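Local coordinates for predicted protease of the collagenase family (PDB 5D88), which binds zinc and probably acts as a peptidase, its chain folded into the TIM barrel of the U32 family, at residues P47-G52 against H209-G214; V53-P58 against L83-C88. One frame throughout, in Å; residues are numbered along the deposited sequence. Where two conformers were deposited one is given.

Contact 1: P47-G52 against H209-G214; sequences PVTEHG and HATAEG. With ZN (zinc ion), chain B.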
loop_
_atom_site.group_PDB
_atom_site.type_symbol
_atom_site.label_atom_id
_atom_site.label_comp_id
_atom_site.label_asym_id
_atom_site.label_seq_id
_atom_site.Cartn_x
_atom_site.Cartn_y
_atom_site.Cartn_z
ATOM N N PRO A 47 -14.096 -0.699 15.182
ATOM C CA PRO A 47 -13.380 -1.672 14.343
ATOM C C PRO A 47 -14.090 -3.008 14.347
ATOM O O PRO A 47 -14.380 -3.555 15.417
ATOM C CB PRO A 47 -12.005 -1.792 15.019
ATOM C CG PRO A 47 -11.917 -0.669 15.925
ATOM C CD PRO A 47 -13.298 -0.318 16.353
ATOM N N VAL A 48 -14.312 -3.556 13.155
ATOM C CA VAL A 48 -14.847 -4.912 13.054
ATOM C C VAL A 48 -13.652 -5.805 12.745
ATOM O O VAL A 48 -13.413 -6.220 11.606
ATOM C CB VAL A 48 -16.005 -5.032 12.047
ATOM C CG1 VAL A 48 -17.256 -4.370 12.645
ATOM C CG2 VAL A 48 -15.667 -4.418 10.696
ATOM N N THR A 49 -12.909 -6.097 13.804
ATOM C CA THR A 49 -11.555 -6.620 13.722
ATOM C C THR A 49 -11.422 -7.813 12.796
ATOM O O THR A 49 -10.522 -7.855 11.947
ATOM C CB THR A 49 -11.125 -6.979 15.133
ATOM O OG1 THR A 49 -11.368 -5.829 15.963
ATOM C CG2 THR A 49 -9.670 -7.367 15.163
ATOM N N GLU A 50 -12.259 -8.827 12.993
ATOM C CA GLU A 50 -12.062 -10.082 12.294
ATOM C C GLU A 50 -12.336 -9.974 10.793
ATOM O O GLU A 50 -12.037 -10.918 10.072
ATOM C CB GLU A 50 -12.937 -11.175 12.927
ATOM C CG GLU A 50 -14.425 -11.060 12.650
ATOM C CD GLU A 50 -15.192 -12.352 12.938
ATOM O OE1 GLU A 50 -15.041 -13.346 12.197
ATOM O OE2 GLU A 50 -15.967 -12.377 13.905
ATOM N N HIS A 51 -12.828 -8.840 10.306
ATOM C CA HIS A 51 -13.002 -8.616 8.886
ATOM C C HIS A 51 -11.912 -7.766 8.253
ATOM O O HIS A 51 -11.961 -7.535 7.036
ATOM C CB HIS A 51 -14.378 -8.023 8.659
ATOM C CG HIS A 51 -15.455 -8.975 9.052
ATOM N ND1 HIS A 51 -16.406 -8.693 10.008
ATOM C CD2 HIS A 51 -15.681 -10.248 8.658
ATOM C CE1 HIS A 51 -17.198 -9.742 10.156
ATOM N NE2 HIS A 51 -16.779 -10.699 9.349
ATOM N N GLY A 52 -10.912 -7.338 9.032
ATOM C CA GLY A 52 -9.740 -6.668 8.501
ATOM C C GLY A 52 -9.744 -5.170 8.716
ATOM O O GLY A 52 -10.582 -4.442 8.169
ATOM N N HIS A 209 -3.931 -7.965 7.702
ATOM C CA HIS A 209 -3.934 -9.420 7.731
ATOM C C HIS A 209 -4.037 -9.950 9.153
ATOM O O HIS A 209 -4.771 -10.906 9.418
ATOM C CB HIS A 209 -2.659 -9.945 7.080
ATOM C CG HIS A 209 -2.684 -9.934 5.593
ATOM N ND1 HIS A 209 -3.214 -10.966 4.853
ATOM C CD2 HIS A 209 -2.206 -9.038 4.703
ATOM C CE1 HIS A 209 -3.082 -10.692 3.564
ATOM N NE2 HIS A 209 -2.464 -9.534 3.448
ATOM N N ALA A 210 -3.309 -9.339 10.080
ATOM C CA ALA A 210 -3.309 -9.829 11.449
ATOM C C ALA A 210 -4.722 -9.847 12.014
ATOM O O ALA A 210 -5.173 -10.852 12.577
ATOM C CB ALA A 210 -2.388 -8.963 12.300
ATOM N N THR A 211 -5.419 -8.725 11.893
ATOM C CA THR A 211 -6.778 -8.617 12.399
ATOM C C THR A 211 -7.701 -9.602 11.700
ATOM O O THR A 211 -8.452 -10.333 12.352
ATOM C CB THR A 211 -7.266 -7.177 12.224
ATOM O OG1 THR A 211 -7.107 -6.756 10.859
ATOM C CG2 THR A 211 -6.463 -6.237 13.150
ATOM N N ALA A 212 -7.647 -9.642 10.366
ATOM C CA ALA A 212 -8.555 -10.501 9.598
ATOM C C ALA A 212 -8.336 -11.976 9.899
ATOM O O ALA A 212 -9.289 -12.777 9.878
ATOM C CB ALA A 212 -8.364 -10.261 8.106
ATOM N N GLU A 213 -7.086 -12.359 10.134
ATOM C CA GLU A 213 -6.727 -13.756 10.262
ATOM C C GLU A 213 -6.591 -14.198 11.713
ATOM O O GLU A 213 -6.420 -15.387 11.964
ATOM C CB GLU A 213 -5.451 -14.008 9.461
ATOM C CG GLU A 213 -5.736 -13.720 7.981
ATOM C CD GLU A 213 -4.521 -13.589 7.118
ATOM O OE1 GLU A 213 -3.454 -14.069 7.551
ATOM O OE2 GLU A 213 -4.632 -13.015 5.999
ATOM N N GLY A 214 -6.760 -13.290 12.665
ATOM C CA GLY A 214 -6.656 -13.631 14.079
ATOM C C GLY A 214 -5.257 -14.006 14.521
ATOM O O GLY A 214 -5.086 -14.914 15.349
HETATM ZN ZN ZN B . -1.566 -8.715 1.808
HETATM O O HOH W 1 -11.536 -12.868 8.686
#
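Thr-211 does most of the work where the last turn of helix 200-213 lies against the loop that follows barrel strand 43-47. Its chi1 of 53° puts OG1 in the crowded position between the backbone N and the carbonyl carbon. There the hydroxyl accepts from Val-53 N and bonds back to Phe-207 O in its own helix, and OG1 sits 3.5 Å from Gly-52 CA. The two threonine side chains cross at about a right angle: Thr-49 CG2, anti to its backbone N, meets Thr-211 CB at 3.8 Å, while Thr-49 OG1 turns off to Pro-61 O. Ala-212 CB rests 3.9 Å from Gly-52 CA; the backbone angles of Gly-52 would jam any CB there against His-51 O.

The outer side is looser and wet. Glu-50 O and Ala-212 O stand 3.3 Å apart, two acceptors facing each other, and a single water donates to both, at a short 2.4 Å from Glu-50 O. Glu-50 bends its own side chain away to Thr-63.

Earlier in the helix, His-209 ND1 gives an almost straight bond (168°) to Glu-213 OE2, 2.7 Å away and reached from above the carboxylate plane. With ND1 thus the donor, NE2 is left to bind zinc, together with Cys-88 and with His-209 and Cys-88 of the second subunit. The carboxylate, acting from the second shell, should fix the rotation of the imidazole and perhaps make it a more electron-rich zinc ligand.

Contact 2: V53-P58 against L83-C88; sequences VATLLP and LMDFTC. With ZN (zinc ion), chain B; ACT (acetate ion), chain C.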
loop_
_atom_site.group_PDB
_atom_site.type_symbol
_atom_site.label_atom_id
_atom_site.label_comp_id
_atom_site.label_asym_id
_atom_site.label_seq_id
_atom_site.Cartn_x
_atom_site.Cartn_y
_atom_site.Cartn_z
ATOM N N VAL A 53 -8.797 -4.716 9.534
ATOM C CA VAL A 53 -8.623 -3.316 9.898
ATOM C C VAL A 53 -7.162 -2.940 9.649
ATOM O O VAL A 53 -6.254 -3.626 10.132
ATOM C CB VAL A 53 -9.007 -3.064 11.370
ATOM C CG1 VAL A 53 -8.794 -1.586 11.720
ATOM C CG2 VAL A 53 -10.471 -3.465 11.610
ATOM N N ALA A 54 -6.940 -1.868 8.880
ATOM C CA ALA A 54 -5.599 -1.340 8.629
ATOM C C ALA A 54 -5.197 -0.239 9.597
ATOM O O ALA A 54 -4.000 -0.025 9.830
ATOM C CB ALA A 54 -5.509 -0.796 7.203
ATOM N N THR A 55 -6.160 0.499 10.129
ATOM C CA THR A 55 -5.845 1.540 11.097
ATOM C C THR A 55 -5.122 0.909 12.280
ATOM O O THR A 55 -5.506 -0.163 12.753
ATOM C CB THR A 55 -7.132 2.240 11.539
ATOM O OG1 THR A 55 -7.642 3.040 10.457
ATOM C CG2 THR A 55 -6.903 3.176 12.691
ATOM N N LEU A 56 -4.057 1.572 12.728
ATOM C CA LEU A 56 -3.149 1.050 13.752
ATOM C C LEU A 56 -3.624 1.507 15.127
ATOM O O LEU A 56 -3.510 2.695 15.476
ATOM C CB LEU A 56 -1.718 1.514 13.487
ATOM C CG LEU A 56 -1.117 1.162 12.120
ATOM C CD1 LEU A 56 0.294 1.697 11.962
ATOM C CD2 LEU A 56 -1.139 -0.347 11.878
ATOM N N LEU A 57 -4.085 0.560 15.930
ATOM C CA LEU A 57 -4.730 0.843 17.199
ATOM C C LEU A 57 -4.045 0.154 18.364
ATOM O O LEU A 57 -3.329 -0.835 18.178
ATOM C CB LEU A 57 -6.193 0.395 17.170
ATOM C CG LEU A 57 -6.999 1.067 16.077
ATOM C CD1 LEU A 57 -8.410 0.502 16.076
ATOM C CD2 LEU A 57 -7.002 2.590 16.251
ATOM N N PRO A 58 -4.271 0.651 19.590
ATOM C CA PRO A 58 -3.748 -0.020 20.799
ATOM C C PRO A 58 -4.423 -1.337 21.116
ATOM O O PRO A 58 -3.840 -2.176 21.812
ATOM C CB PRO A 58 -4.035 0.987 21.920
ATOM C CG PRO A 58 -4.548 2.194 21.309
ATOM C CD PRO A 58 -4.955 1.914 19.898
ATOM N N LEU A 83 -15.601 0.119 11.101
ATOM C CA LEU A 83 -14.285 0.330 10.509
ATOM C C LEU A 83 -13.769 -1.011 10.007
ATOM O O LEU A 83 -13.464 -1.912 10.799
ATOM C CB LEU A 83 -13.327 0.955 11.523
ATOM C CG LEU A 83 -11.901 1.265 11.062
ATOM C CD1 LEU A 83 -11.902 2.346 9.965
ATOM C CD2 LEU A 83 -11.081 1.717 12.235
ATOM N N MET A 84 -13.678 -1.129 8.687
ATOM C CA MET A 84 -13.255 -2.351 7.993
ATOM C C MET A 84 -12.329 -1.907 6.865
ATOM O O MET A 84 -12.574 -2.139 5.687
ATOM C CB MET A 84 -14.451 -3.139 7.455
ATOM C CG MET A 84 -14.078 -4.537 7.014
ATOM S SD MET A 84 -15.517 -5.477 6.507
ATOM C CE MET A 84 -15.971 -4.516 5.108
ATOM N N ASP A 85 -11.240 -1.225 7.233
ATOM C CA ASP A 85 -10.450 -0.482 6.260
ATOM C C ASP A 85 -9.143 -1.170 5.906
ATOM O O ASP A 85 -8.167 -0.500 5.580
ATOM C CB ASP A 85 -10.197 0.948 6.727
ATOM C CG ASP A 85 -9.318 1.049 7.956
ATOM O OD1 ASP A 85 -9.073 0.061 8.645
ATOM O OD2 ASP A 85 -8.868 2.171 8.235
ATOM N N PHE A 86 -9.134 -2.496 5.897
ATOM C CA PHE A 86 -7.985 -3.233 5.399
ATOM C C PHE A 86 -7.520 -2.705 4.048
ATOM O O PHE A 86 -8.328 -2.340 3.184
ATOM C CB PHE A 86 -8.293 -4.735 5.293
ATOM C CG PHE A 86 -9.415 -5.088 4.364
ATOM C CD1 PHE A 86 -9.182 -5.230 3.008
ATOM C CD2 PHE A 86 -10.689 -5.324 4.862
ATOM C CE1 PHE A 86 -10.184 -5.589 2.165
ATOM C CE2 PHE A 86 -11.718 -5.695 4.024
ATOM C CZ PHE A 86 -11.470 -5.822 2.666
ATOM N N THR A 87 -6.198 -2.692 3.860
ATOM C CA THR A 87 -5.611 -2.284 2.595
ATOM C C THR A 87 -5.193 -3.463 1.739
ATOM O O THR A 87 -4.741 -3.263 0.600
ATOM C CB THR A 87 -4.422 -1.350 2.846
ATOM O OG1 THR A 87 -3.501 -1.935 3.780
ATOM C CG2 THR A 87 -4.940 -0.015 3.376
ATOM N N CYS A 88 -5.342 -4.682 2.258
ATOM C CA CYS A 88 -5.020 -5.904 1.536
ATOM C C CYS A 88 -5.862 -7.034 2.104
ATOM O O CYS A 88 -5.994 -7.156 3.322
ATOM C CB CYS A 88 -3.531 -6.261 1.641
ATOM S SG CYS A 88 -3.059 -7.597 0.514
HETATM ZN ZN ZN B . -1.566 -8.715 1.808
HETATM C C ACT C . -3.424 5.086 11.771
HETATM O O ACT C . -3.470 6.089 11.019
HETATM O OXT ACT C . -3.330 3.973 11.204
HETATM C CH3 ACT C . -3.446 5.218 13.269
#
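Leu-83, on barrel strand 79-83, reaches over with CD2 to Val-53 CG1 at 4.1 Å, the two side chains crossing at about a right angle. The same methyl also touches Thr-55 CB, making a small apolar patch beside the polar centre of the contact. Val-53 CG2 lies separately against the Leu-83 carbonyl oxygen.

That centre is Asp-85. Its chi1 of 66° places CG in the crowded position between the backbone N and the carbonyl carbon, and the carboxylate swings into loop 53-55. OD1 accepts two backbone N-H groups from above the carboxylate plane: Ala-54 N at 2.9 Å, in a bent bond, and Thr-55 N at a longer 3.3 Å but straighter, at 164°. OD2 offers its syn lone pair to Thr-55 OG1, which donates from 2.7 Å, and it also pairs with Ser-140 OG. Just past Thr-55, Leu-56 N binds an acetate, probably from the crystallisation liquor, which His-141 and Arg-204 also hold. The Asp-85 carbonyl oxygen meets Ala-54 CB at only 3.1 Å, so the fit is tight.

Phe-86 comes abreast of Ala-54, but its ring heads away from the loop. Thr-87 then sets CG2 against Ala-54 CB while its OG1 bonds to Asn-205 OD1 of its own chain, and Cys-88 ends the segment with SG 2.3 Å from zinc.

Buried and held by two backbone N-H groups and the hydroxyls of Thr-55 and Ser-140, the Asp-85 carboxylate is probably ionised, and it fixes the course of the loop at the C-terminal ends of two neighbouring barrel strands.

In the fold
The two contacts lie side by side, centres about 8 Å apart, at the C-terminal ends of strands 43-47 and 79-83 of the closed eight-stranded parallel barrel. Residues 47-52 run straight on into 53-58; 83-88 follows after helix 63-75, and 209-214 comes far later, at the end of helix 200-213. One loop therefore faces the helix in contact 1 and the neighbouring strand's loop in contact 2. Val-48 N and Leu-83 O, 3.0 Å apart and probably hydrogen-bonded, tie them further. Each contact supplies one zinc ligand, so the helix of contact 1 and loop 83-88 of contact 2 meet the second subunit at the shared zinc.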